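PDB 3F1Z: putative nucleic acid-binding lipoprotein from Klebsiella pneumoniae subsp. pneumoniae MGH 78578, which is of unknown function but, as a putative lipoprotein with an OB fold, may bind nucleic acid. Local coordinates for residues I61-G66 against Y71-T76; V75-E80 against K86-N91; F90-G93 against D99-A102; H116-Q119 against I123-L126. One frame throughout, in Å; residues are numbered along the deposited sequence.

Contact 1 of 4, residues I61-G66 against Y71-T76; sequences IRRKSG and YYFIVT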
loop_
_atom_site.group_PDB
_atom_site.type_symbol
_atom_site.label_atom_id
_atom_site.label_comp_id
_atom_site.label_asym_id
_atom_site.label_seq_id
_atom_site.Cartn_x
_atom_site.Cartn_y
_atom_site.Cartn_z
ATOM N N ILE A 61 11.041 -3.348 -3.978
ATOM C CA ILE A 61 10.733 -4.343 -2.970
ATOM C C ILE A 61 12.026 -4.446 -2.161
ATOM O O ILE A 61 13.099 -4.604 -2.745
ATOM C CB ILE A 61 10.468 -5.708 -3.586
ATOM C CG1 ILE A 61 9.248 -5.659 -4.525
ATOM C CG2 ILE A 61 10.314 -6.723 -2.473
ATOM C CD1 ILE A 61 9.186 -6.778 -5.527
ATOM N N ARG A 62 11.936 -4.434 -0.841
ATOM C CA ARG A 62 13.125 -4.361 -0.053
ATOM C C ARG A 62 12.893 -4.951 1.311
ATOM O O ARG A 62 11.876 -4.672 1.932
ATOM C CB ARG A 62 13.337 -2.891 0.120
ATOM C CG ARG A 62 14.591 -2.471 0.585
ATOM C CD ARG A 62 14.648 -0.983 0.487
ATOM N NE ARG A 62 14.801 -0.577 -0.900
ATOM C CZ ARG A 62 15.930 -0.175 -1.453
ATOM N NH1 ARG A 62 17.039 -0.138 -0.773
ATOM N NH2 ARG A 62 15.932 0.178 -2.710
ATOM N N ARG A 63 13.808 -5.792 1.763
ATOM C CA ARG A 63 13.741 -6.345 3.089
ATOM C C ARG A 63 14.530 -5.397 3.990
ATOM O O ARG A 63 15.614 -4.904 3.602
ATOM C CB ARG A 63 14.338 -7.727 3.105
ATOM C CG ARG A 63 14.441 -8.341 4.472
ATOM C CD ARG A 63 14.736 -9.795 4.348
ATOM N NE ARG A 63 15.040 -10.420 5.638
ATOM C CZ ARG A 63 14.776 -11.690 5.927
ATOM N NH1 ARG A 63 14.136 -12.459 5.075
ATOM N NH2 ARG A 63 15.083 -12.179 7.099
ATOM N N LYS A 64 13.979 -5.131 5.179
ATOM C CA LYS A 64 14.561 -4.187 6.095
ATOM C C LYS A 64 14.681 -4.710 7.521
ATOM O O LYS A 64 13.841 -5.486 7.971
ATOM C CB LYS A 64 13.760 -2.870 6.054
ATOM C CG LYS A 64 14.066 -2.041 4.758
ATOM C CD LYS A 64 13.941 -0.547 4.980
ATOM C CE LYS A 64 15.104 0.259 4.354
ATOM N NZ LYS A 64 16.439 0.365 5.125
ATOM N N SER A 65 15.764 -4.287 8.192
ATOM C CA SER A 65 16.046 -4.617 9.566
ATOM C C SER A 65 15.056 -3.926 10.448
ATOM O O SER A 65 14.889 -2.685 10.389
ATOM C CB SER A 65 17.445 -4.113 9.994
ATOM O OG SER A 65 18.487 -4.928 9.472
ATOM N N GLY A 66 14.429 -4.711 11.306
ATOM C CA GLY A 66 13.481 -4.160 12.249
ATOM C C GLY A 66 14.066 -3.987 13.634
ATOM O O GLY A 66 15.198 -4.392 13.938
ATOM N N TYR A 71 12.227 -8.140 11.292
ATOM C CA TYR A 71 12.532 -7.603 9.995
ATOM C C TYR A 71 11.185 -7.411 9.346
ATOM O O TYR A 71 10.160 -7.940 9.814
ATOM C CB TYR A 71 13.471 -8.499 9.175
ATOM C CG TYR A 71 12.914 -9.826 8.825
ATOM C CD1 TYR A 71 12.137 -9.976 7.707
ATOM C CD2 TYR A 71 13.119 -10.915 9.633
ATOM C CE1 TYR A 71 11.595 -11.176 7.385
ATOM C CE2 TYR A 71 12.591 -12.164 9.302
ATOM C CZ TYR A 71 11.834 -12.278 8.175
ATOM O OH TYR A 71 11.292 -13.467 7.829
ATOM N N TYR A 72 11.174 -6.639 8.278
ATOM C CA TYR A 72 9.936 -6.350 7.588
ATOM C C TYR A 72 10.292 -5.985 6.147
ATOM O O TYR A 72 11.434 -5.987 5.797
ATOM C CB TYR A 72 9.188 -5.239 8.311
ATOM C CG TYR A 72 9.864 -3.894 8.219
ATOM C CD1 TYR A 72 10.898 -3.559 9.078
ATOM C CD2 TYR A 72 9.481 -2.969 7.261
ATOM C CE1 TYR A 72 11.542 -2.317 9.012
ATOM C CE2 TYR A 72 10.102 -1.690 7.175
ATOM C CZ TYR A 72 11.137 -1.378 8.055
ATOM O OH TYR A 72 11.794 -0.164 7.971
ATOM N N PHE A 73 9.292 -5.694 5.307
ATOM C CA PHE A 73 9.523 -5.379 3.926
ATOM C C PHE A 73 8.771 -4.139 3.554
ATOM O O PHE A 73 7.663 -3.966 4.005
ATOM C CB PHE A 73 8.955 -6.468 3.051
ATOM C CG PHE A 73 9.478 -7.838 3.320
ATOM C CD1 PHE A 73 8.840 -8.672 4.186
ATOM C CD2 PHE A 73 10.563 -8.321 2.628
ATOM C CE1 PHE A 73 9.321 -9.976 4.410
ATOM C CE2 PHE A 73 11.049 -9.604 2.834
ATOM C CZ PHE A 73 10.421 -10.428 3.736
ATOM N N ILE A 74 9.363 -3.288 2.722
ATOM C CA ILE A 74 8.690 -2.142 2.131
ATOM C C ILE A 74 8.526 -2.460 0.621
ATOM O O ILE A 74 9.501 -2.827 -0.074
ATOM C CB ILE A 74 9.515 -0.853 2.269
ATOM C CG1 ILE A 74 9.643 -0.453 3.714
ATOM C CG2 ILE A 74 8.779 0.317 1.677
ATOM C CD1 ILE A 74 8.258 -0.068 4.393
ATOM N N VAL A 75 7.296 -2.310 0.132
ATOM C CA VAL A 75 6.943 -2.483 -1.283
ATOM C C VAL A 75 6.447 -1.121 -1.760
ATOM O O VAL A 75 5.590 -0.511 -1.125
ATOM C CB VAL A 75 5.873 -3.530 -1.453
ATOM C CG1 VAL A 75 5.305 -3.499 -2.861
ATOM C CG2 VAL A 75 6.461 -4.906 -1.148
ATOM N N THR A 76 7.054 -0.610 -2.831
ATOM C CA THR A 76 6.741 0.711 -3.354
ATOM C C THR A 76 6.069 0.547 -4.704
ATOM O O THR A 76 6.543 -0.219 -5.547
ATOM C CB THR A 76 8.001 1.569 -3.537
ATOM O OG1 THR A 76 8.748 1.554 -2.336
ATOM C CG2 THR A 76 7.669 3.018 -3.893
#
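R63 lays its guanidinium flat over one face of the Y71 ring. The two planes are 11° apart and R63 CZ sits 3.6 Å from the centroid of the Y71 ring, a stacked cation-pi pair. R63 NH2 comes closest, 3.3 Å from Y71 CE2, with CZ and NE alongside it over the same face. On the way there the aliphatic part of R63 runs past F73, R63 CB lying 3.8 Å from F73 CE2; the extended chain, with CG anti to the backbone N (chi1 174°), spans the distance to Y71 on the next strand. On the opposite face of the sheet, with R62 and I74, K64 CB rests over the Y72 ring, offset toward its rim, in a CH-pi contact 3.9 Å from the ring centroid, the two side chains pointing the same way. Holding these pairs in register is an antiparallel ladder. K64 and Y72 form a doubly hydrogen-bonded pair, K64 N to Y72 O at 2.8 Å and Y72 N to K64 O at 2.9 Å. R62 and I74 form the next, where I74 N to R62 O is sound but the return bond from R62 N is weak. R62 turns its own guanidinium away to a salt bridge with D60. The hairpin of strands 51-65 and 71-78 thus has one face, with I61 and F73, lying against V100 of helix 97-100, while strand 88-93 pairs along the far edge of 71-78.

Contact 2 of 4, residues V75-E80 against K86-N91; sequences VTMRDE and KRLTFN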
loop_
_atom_site.group_PDB
_atom_site.type_symbol
_atom_site.label_atom_id
_atom_site.label_comp_id
_atom_site.label_asym_id
_atom_site.label_seq_id
_atom_site.Cartn_x
_atom_site.Cartn_y
_atom_site.Cartn_z
ATOM N N VAL A 75 7.296 -2.310 0.132
ATOM C CA VAL A 75 6.943 -2.483 -1.283
ATOM C C VAL A 75 6.447 -1.121 -1.760
ATOM O O VAL A 75 5.590 -0.511 -1.125
ATOM C CB VAL A 75 5.873 -3.530 -1.453
ATOM C CG1 VAL A 75 5.305 -3.499 -2.861
ATOM C CG2 VAL A 75 6.461 -4.906 -1.148
ATOM N N THR A 76 7.054 -0.610 -2.831
ATOM C CA THR A 76 6.741 0.711 -3.354
ATOM C C THR A 76 6.069 0.547 -4.704
ATOM O O THR A 76 6.543 -0.219 -5.547
ATOM C CB THR A 76 8.001 1.569 -3.537
ATOM O OG1 THR A 76 8.748 1.554 -2.336
ATOM C CG2 THR A 76 7.669 3.018 -3.893
HETATM N N MSE A 77 5.024 1.342 -4.930
HETATM C CA MSE A 77 4.167 1.210 -6.099
HETATM C C MSE A 77 3.993 2.547 -6.772
HETATM O O MSE A 77 3.792 3.553 -6.080
HETATM C CB MSE A 77 2.800 0.704 -5.612
HETATM C CG MSE A 77 1.818 0.392 -6.692
HETATM SE SE MSE A 77 0.012 0.052 -6.019
HETATM C CE MSE A 77 0.162 -1.886 -5.747
ATOM N N ARG A 78 4.073 2.578 -8.107
ATOM C CA ARG A 78 3.773 3.814 -8.837
ATOM C C ARG A 78 2.463 3.652 -9.617
ATOM O O ARG A 78 2.038 2.525 -9.886
ATOM C CB ARG A 78 4.877 4.157 -9.821
ATOM C CG ARG A 78 5.025 3.192 -10.993
ATOM C CD ARG A 78 5.829 3.872 -12.100
ATOM N NE ARG A 78 6.213 2.965 -13.167
ATOM C CZ ARG A 78 5.428 2.594 -14.168
ATOM N NH1 ARG A 78 4.171 3.040 -14.267
ATOM N NH2 ARG A 78 5.901 1.752 -15.081
ATOM N N ASP A 79 1.850 4.770 -10.011
ATOM C CA ASP A 79 0.649 4.712 -10.824
ATOM C C ASP A 79 0.914 3.941 -12.141
ATOM O O ASP A 79 1.911 4.152 -12.824
ATOM C CB ASP A 79 0.168 6.095 -11.180
ATOM C CG ASP A 79 -1.228 6.078 -11.792
ATOM O OD1 ASP A 79 -2.211 6.083 -11.002
ATOM O OD2 ASP A 79 -1.327 6.071 -13.061
ATOM N N GLU A 80 -0.001 3.060 -12.490
ATOM C CA GLU A 80 0.119 2.261 -13.704
ATOM C C GLU A 80 0.218 3.076 -14.990
ATOM O O GLU A 80 0.834 2.632 -15.954
ATOM C CB GLU A 80 -1.093 1.358 -13.839
ATOM C CG GLU A 80 -0.993 0.378 -14.972
ATOM C CD GLU A 80 -2.310 0.107 -15.553
ATOM O OE1 GLU A 80 -3.244 0.629 -14.966
ATOM O OE2 GLU A 80 -2.420 -0.570 -16.588
ATOM N N LYS A 86 3.880 10.519 -7.659
ATOM C CA LYS A 86 4.008 10.125 -6.289
ATOM C C LYS A 86 3.899 8.612 -6.148
ATOM O O LYS A 86 3.114 7.974 -6.842
ATOM C CB LYS A 86 2.943 10.818 -5.436
ATOM C CG LYS A 86 3.144 12.320 -5.324
ATOM C CD LYS A 86 2.090 12.982 -4.399
ATOM C CE LYS A 86 2.286 14.515 -4.395
ATOM N NZ LYS A 86 1.189 15.246 -3.683
ATOM N N ARG A 87 4.676 8.043 -5.233
ATOM C CA ARG A 87 4.657 6.619 -5.001
ATOM C C ARG A 87 3.882 6.261 -3.743
ATOM O O ARG A 87 3.796 7.055 -2.786
ATOM C CB ARG A 87 6.071 6.099 -4.826
ATOM C CG ARG A 87 7.097 6.482 -5.889
ATOM C CD ARG A 87 6.567 6.442 -7.313
ATOM N NE ARG A 87 7.642 6.177 -8.280
ATOM C CZ ARG A 87 7.672 6.592 -9.539
ATOM N NH1 ARG A 87 6.722 7.387 -10.017
ATOM N NH2 ARG A 87 8.695 6.247 -10.302
ATOM N N LEU A 88 3.329 5.052 -3.724
ATOM C CA LEU A 88 2.623 4.569 -2.557
ATOM C C LEU A 88 3.475 3.418 -2.002
ATOM O O LEU A 88 3.980 2.599 -2.792
ATOM C CB LEU A 88 1.258 4.084 -2.986
ATOM C CG LEU A 88 0.358 3.446 -1.935
ATOM C CD1 LEU A 88 -0.008 4.437 -0.849
ATOM C CD2 LEU A 88 -0.868 2.872 -2.637
ATOM N N THR A 89 3.650 3.349 -0.684
ATOM C CA THR A 89 4.420 2.271 -0.095
ATOM C C THR A 89 3.511 1.456 0.807
ATOM O O THR A 89 2.521 1.978 1.330
ATOM C CB THR A 89 5.563 2.780 0.777
ATOM O OG1 THR A 89 4.984 3.672 1.772
ATOM C CG2 THR A 89 6.637 3.523 -0.059
ATOM N N PHE A 90 3.877 0.185 0.972
ATOM C CA PHE A 90 3.187 -0.756 1.791
ATOM C C PHE A 90 4.198 -1.397 2.723
ATOM O O PHE A 90 5.295 -1.720 2.323
ATOM C CB PHE A 90 2.627 -1.877 0.928
ATOM C CG PHE A 90 1.621 -1.439 -0.077
ATOM C CD1 PHE A 90 2.013 -0.840 -1.245
ATOM C CD2 PHE A 90 0.292 -1.733 0.106
ATOM C CE1 PHE A 90 1.108 -0.451 -2.169
ATOM C CE2 PHE A 90 -0.620 -1.367 -0.825
ATOM C CZ PHE A 90 -0.209 -0.708 -1.957
ATOM N N ASN A 91 3.799 -1.675 3.942
ATOM C CA ASN A 91 4.714 -2.227 4.932
ATOM C C ASN A 91 4.229 -3.607 5.289
ATOM O O ASN A 91 3.193 -3.748 5.948
ATOM C CB ASN A 91 4.716 -1.335 6.159
ATOM C CG ASN A 91 5.690 -1.777 7.213
ATOM O OD1 ASN A 91 5.950 -2.932 7.363
ATOM N ND2 ASN A 91 6.246 -0.826 7.948
HETATM O O HOH W 1 3.281 7.220 -9.273
#
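Selenomethionine M77 makes a Met-aromatic contact with F90, its SE lying at the edge of the ring, 5.2 Å from the centroid of the F90 ring. Both belong to the buried face of the hairpin, together with V75 and L88. The M77 chain runs extended until it bends at chi3 (-90°), and that bend sets M77 CE 4.0 Å from F90 CE1. The segments form the beta hairpin of strands 71-78 and 88-93, antiparallel neighbours in the curled sheet of the OB fold. V75 with F90 and M77 with L88 are its hydrogen-bonded pairs, and the shortest of their four bonds joins M77 N to L88 O at 2.7 Å. T76 and T89 lie side by side on the face opposite M77 and F90, T76 OG1 being 3.7 Å from T89 CG2, while T89 OG1 is bonded beyond the pair to T125 OG1. Beyond the M77-L88 pair, R78 sends its guanidinium away to the backbone, R78 NH1 donating to D79 O at 2.9 Å. R87 is modelled in two conformers; in one of them its CB approaches T76 CG2 and its guanidinium turns a face to R78 CB, a contact that remains doubtful. A water also bridges the two segments here, accepting from D79 N at 2.9 Å and donating to K86 O at 2.6 Å.

Contact 3 of 4, residues F90-G93 against D99-A102; sequences FNFG and DVEA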
loop_
_atom_site.group_PDB
_atom_site.type_symbol
_atom_site.label_atom_id
_atom_site.label_comp_id
_atom_site.label_asym_id
_atom_site.label_seq_id
_atom_site.Cartn_x
_atom_site.Cartn_y
_atom_site.Cartn_z
ATOM N N PHE A 90 3.877 0.185 0.972
ATOM C CA PHE A 90 3.187 -0.756 1.791
ATOM C C PHE A 90 4.198 -1.397 2.723
ATOM O O PHE A 90 5.295 -1.720 2.323
ATOM C CB PHE A 90 2.627 -1.877 0.928
ATOM C CG PHE A 90 1.621 -1.439 -0.077
ATOM C CD1 PHE A 90 2.013 -0.840 -1.245
ATOM C CD2 PHE A 90 0.292 -1.733 0.106
ATOM C CE1 PHE A 90 1.108 -0.451 -2.169
ATOM C CE2 PHE A 90 -0.620 -1.367 -0.825
ATOM C CZ PHE A 90 -0.209 -0.708 -1.957
ATOM N N ASN A 91 3.799 -1.675 3.942
ATOM C CA ASN A 91 4.714 -2.227 4.932
ATOM C C ASN A 91 4.229 -3.607 5.289
ATOM O O ASN A 91 3.193 -3.748 5.948
ATOM C CB ASN A 91 4.716 -1.335 6.159
ATOM C CG ASN A 91 5.690 -1.777 7.213
ATOM O OD1 ASN A 91 5.950 -2.932 7.363
ATOM N ND2 ASN A 91 6.246 -0.826 7.948
ATOM N N PHE A 92 4.997 -4.617 4.862
ATOM C CA PHE A 92 4.660 -6.022 5.119
ATOM C C PHE A 92 5.481 -6.591 6.243
ATOM O O PHE A 92 6.710 -6.598 6.160
ATOM C CB PHE A 92 4.961 -6.896 3.899
ATOM C CG PHE A 92 3.998 -6.754 2.721
ATOM C CD1 PHE A 92 4.183 -5.780 1.762
ATOM C CD2 PHE A 92 3.006 -7.675 2.511
ATOM C CE1 PHE A 92 3.356 -5.699 0.634
ATOM C CE2 PHE A 92 2.174 -7.596 1.376
ATOM C CZ PHE A 92 2.366 -6.613 0.444
ATOM N N GLY A 93 4.813 -7.086 7.287
ATOM C CA GLY A 93 5.492 -7.757 8.409
ATOM C C GLY A 93 6.116 -9.070 7.935
ATOM O O GLY A 93 5.799 -9.590 6.843
ATOM N N ASP A 99 3.804 -13.329 0.411
ATOM C CA ASP A 99 3.206 -12.412 -0.533
ATOM C C ASP A 99 4.281 -11.566 -1.185
ATOM O O ASP A 99 4.241 -11.333 -2.407
ATOM C CB ASP A 99 2.215 -11.468 0.127
ATOM C CG ASP A 99 0.799 -12.024 0.252
ATOM O OD1 ASP A 99 0.535 -13.197 -0.089
ATOM O OD2 ASP A 99 -0.049 -11.214 0.734
ATOM N N VAL A 100 5.235 -11.108 -0.362
ATOM C CA VAL A 100 6.294 -10.227 -0.834
ATOM C C VAL A 100 7.162 -10.934 -1.867
ATOM O O VAL A 100 7.535 -10.342 -2.866
ATOM C CB VAL A 100 7.157 -9.686 0.312
ATOM C CG1 VAL A 100 8.295 -8.811 -0.231
ATOM C CG2 VAL A 100 6.297 -8.885 1.294
ATOM N N GLU A 101 7.436 -12.208 -1.632
ATOM C CA GLU A 101 8.274 -12.994 -2.521
ATOM C C GLU A 101 7.627 -13.367 -3.851
ATOM O O GLU A 101 8.299 -13.907 -4.740
ATOM C CB GLU A 101 8.765 -14.228 -1.791
ATOM C CG GLU A 101 9.791 -13.837 -0.740
ATOM C CD GLU A 101 10.410 -14.987 0.030
ATOM O OE1 GLU A 101 10.250 -16.145 -0.422
ATOM O OE2 GLU A 101 11.087 -14.714 1.077
ATOM N N ALA A 102 6.349 -13.059 -4.012
ATOM C CA ALA A 102 5.633 -13.388 -5.250
ATOM C C ALA A 102 5.477 -12.148 -6.113
ATOM O O ALA A 102 4.985 -12.214 -7.218
ATOM C CB ALA A 102 4.223 -13.986 -4.932
#
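Apolar contact between F92 and V100 dominates the meeting of segments 90-93 and 99-102. V100 presents one methyl, CG2, over a face of the F92 ring, and the atom nearest V100 CG2 is F92 CG at 3.4 Å. The methyl is displaced from the ring centre toward the CB end, so that V100 CG2 also comes within 3.5 Å of F92 CB. F92 points toward the helix from its CA, and chi1 of -74° turns a face of the ring to V100; the two side chains slide past one another in opposite directions. Seen as a CH-pi interaction, the same approach puts V100 CG2 3.8 Å from the centroid of the F92 ring and 27° off its normal. A looser van der Waals contact comes from D99, whose CB reaches F92 CE2 at 4.1 Å. Hydrogen bonding plays no part directly between the segments. D99 OD2 accepts from V131 N and from N96 ND2; the first bond ties the helix to strand 129-131, the second is local, to the residue just before the helix, and both fix the carboxylate. Helix 97-100 follows the third strand of the OB barrel, 88-93, and precedes the fourth, 108-114, the usual place of the OB-fold helix. F92 thus lies between this helix and the interior of the curled sheet, where it also meets V75 of strand 71-78, I111 of strand 108-114, and P129 and V131 of strand 129-131.

Contact 4 of 4, residues H116-Q119 against I123-L126; sequences HQVQ and IPTL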
loop_
_atom_site.group_PDB
_atom_site.type_symbol
_atom_site.label_atom_id
_atom_site.label_comp_id
_atom_site.label_asym_id
_atom_site.label_seq_id
_atom_site.Cartn_x
_atom_site.Cartn_y
_atom_site.Cartn_z
ATOM N N HIS A 116 -3.322 3.729 8.448
ATOM C CA HIS A 116 -3.021 4.073 9.835
ATOM C C HIS A 116 -2.703 5.551 9.790
ATOM O O HIS A 116 -2.675 6.150 8.704
ATOM C CB HIS A 116 -1.838 3.239 10.334
ATOM C CG HIS A 116 -2.206 1.819 10.633
ATOM N ND1 HIS A 116 -1.387 0.969 11.346
ATOM C CD2 HIS A 116 -3.326 1.113 10.347
ATOM C CE1 HIS A 116 -1.965 -0.218 11.439
ATOM N NE2 HIS A 116 -3.157 -0.150 10.869
ATOM N N GLN A 117 -2.481 6.156 10.940
ATOM C CA GLN A 117 -2.253 7.602 10.978
ATOM C C GLN A 117 -1.012 7.994 10.142
ATOM O O GLN A 117 0.016 7.331 10.191
ATOM C CB GLN A 117 -2.143 8.109 12.432
ATOM C CG GLN A 117 -2.316 9.647 12.550
ATOM C CD GLN A 117 -3.770 10.150 12.360
ATOM O OE1 GLN A 117 -4.148 10.670 11.292
ATOM N NE2 GLN A 117 -4.579 9.987 13.398
ATOM N N VAL A 118 -1.152 9.045 9.339
ATOM C CA VAL A 118 -0.064 9.570 8.515
ATOM C C VAL A 118 0.589 10.783 9.199
ATOM O O VAL A 118 -0.029 11.830 9.311
ATOM C CB VAL A 118 -0.609 9.977 7.167
ATOM C CG1 VAL A 118 0.514 10.518 6.225
ATOM C CG2 VAL A 118 -1.331 8.789 6.535
ATOM N N GLN A 119 1.804 10.614 9.701
ATOM C CA GLN A 119 2.585 11.691 10.329
ATOM C C GLN A 119 3.963 11.788 9.708
ATOM O O GLN A 119 4.509 10.816 9.287
ATOM C CB GLN A 119 2.770 11.488 11.846
ATOM C CG GLN A 119 1.459 11.215 12.580
ATOM C CD GLN A 119 1.455 11.591 14.072
ATOM O OE1 GLN A 119 0.453 12.088 14.577
ATOM N NE2 GLN A 119 2.571 11.406 14.753
ATOM N N ILE A 123 2.180 11.143 2.378
ATOM C CA ILE A 123 1.671 9.924 1.744
ATOM C C ILE A 123 1.634 8.811 2.771
ATOM O O ILE A 123 2.557 8.643 3.570
ATOM C CB ILE A 123 2.543 9.530 0.529
ATOM C CG1 ILE A 123 2.453 10.651 -0.509
ATOM C CG2 ILE A 123 2.042 8.258 -0.068
ATOM C CD1 ILE A 123 3.528 10.576 -1.574
ATOM N N PRO A 124 0.537 8.091 2.809
ATOM C CA PRO A 124 0.465 6.973 3.738
ATOM C C PRO A 124 1.289 5.774 3.321
ATOM O O PRO A 124 1.491 5.550 2.145
ATOM C CB PRO A 124 -1.011 6.566 3.682
ATOM C CG PRO A 124 -1.510 7.056 2.464
ATOM C CD PRO A 124 -0.703 8.246 2.048
ATOM N N THR A 125 1.795 5.058 4.304
ATOM C CA THR A 125 2.401 3.754 4.109
ATOM C C THR A 125 1.306 2.803 4.588
ATOM O O THR A 125 0.930 2.813 5.768
ATOM C CB THR A 125 3.696 3.574 4.916
ATOM O OG1 THR A 125 4.660 4.525 4.451
ATOM C CG2 THR A 125 4.244 2.169 4.687
ATOM N N LEU A 126 0.744 2.049 3.656
ATOM C CA LEU A 126 -0.328 1.122 3.959
ATOM C C LEU A 126 0.227 -0.056 4.789
ATOM O O LEU A 126 1.326 -0.554 4.514
ATOM C CB LEU A 126 -1.038 0.664 2.682
ATOM C CG LEU A 126 -1.839 1.782 2.003
ATOM C CD1 LEU A 126 -2.572 1.279 0.762
ATOM C CD2 LEU A 126 -2.827 2.373 2.975
HETATM O O HOH W 2 -1.115 4.246 6.583
#
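V118 meets the I123-P124 step with both of its methyls, each taking a separate target. V118 CG2 packs against the proline ring, 3.6 Å from P124 CB and 3.8 Å from P124 CA, while V118 CG1 lies beside the I123 carbonyl, 3.8 Å from I123 O. This division follows from the valine torsion: CG1 is anti to the backbone N (chi1 -179°) and CG2 anti to the carbonyl carbon, which spreads the two methyls across the facing backbone. The proline side chain runs obliquely to V118, offering CB, and its ring also touches F32 and F36 of helix 29-38. I123 directs its side chain away from V118, toward L33 of that helix and K86. No direct hydrogen bond joins the two segments; instead a water accepts from H116 N at 2.9 Å and donates to T125 O at 2.6 Å. H116 NE2 bonds to Q114 OE1, close by in the chain. Q117 leads away from segment 123-126, and its OE1 bonds to S44 OG, a hydroxyl that V118 N also uses. The contact belongs to the loop joining the fourth and fifth strands of the OB barrel, 108-114 and 125-127, which in OB folds often borders the ligand-binding face; whether it does here is not known.

How the contacts relate
Contacts 1, 2 and 3 follow one another along the chain: contacts 1 and 2 share V75 and T76 of strand 71-78, and contacts 2 and 3 share F90 and N91 of strand 88-93. The first two are successive antiparallel hairpins of the curled sheet, their centres about 13 Å apart; contact 3, about 8 Å from contact 1 between centres, adds helix 97-100. Contact 4 comes last, and its strand 125-127 pairs in parallel with strand 88-93, where N91 N probably bonds to L126 O. Its centre lies about 17 Å from that of contact 3. Together they trace much of the OB-type sheet, a fold consistent with the proposed nucleic acid binding.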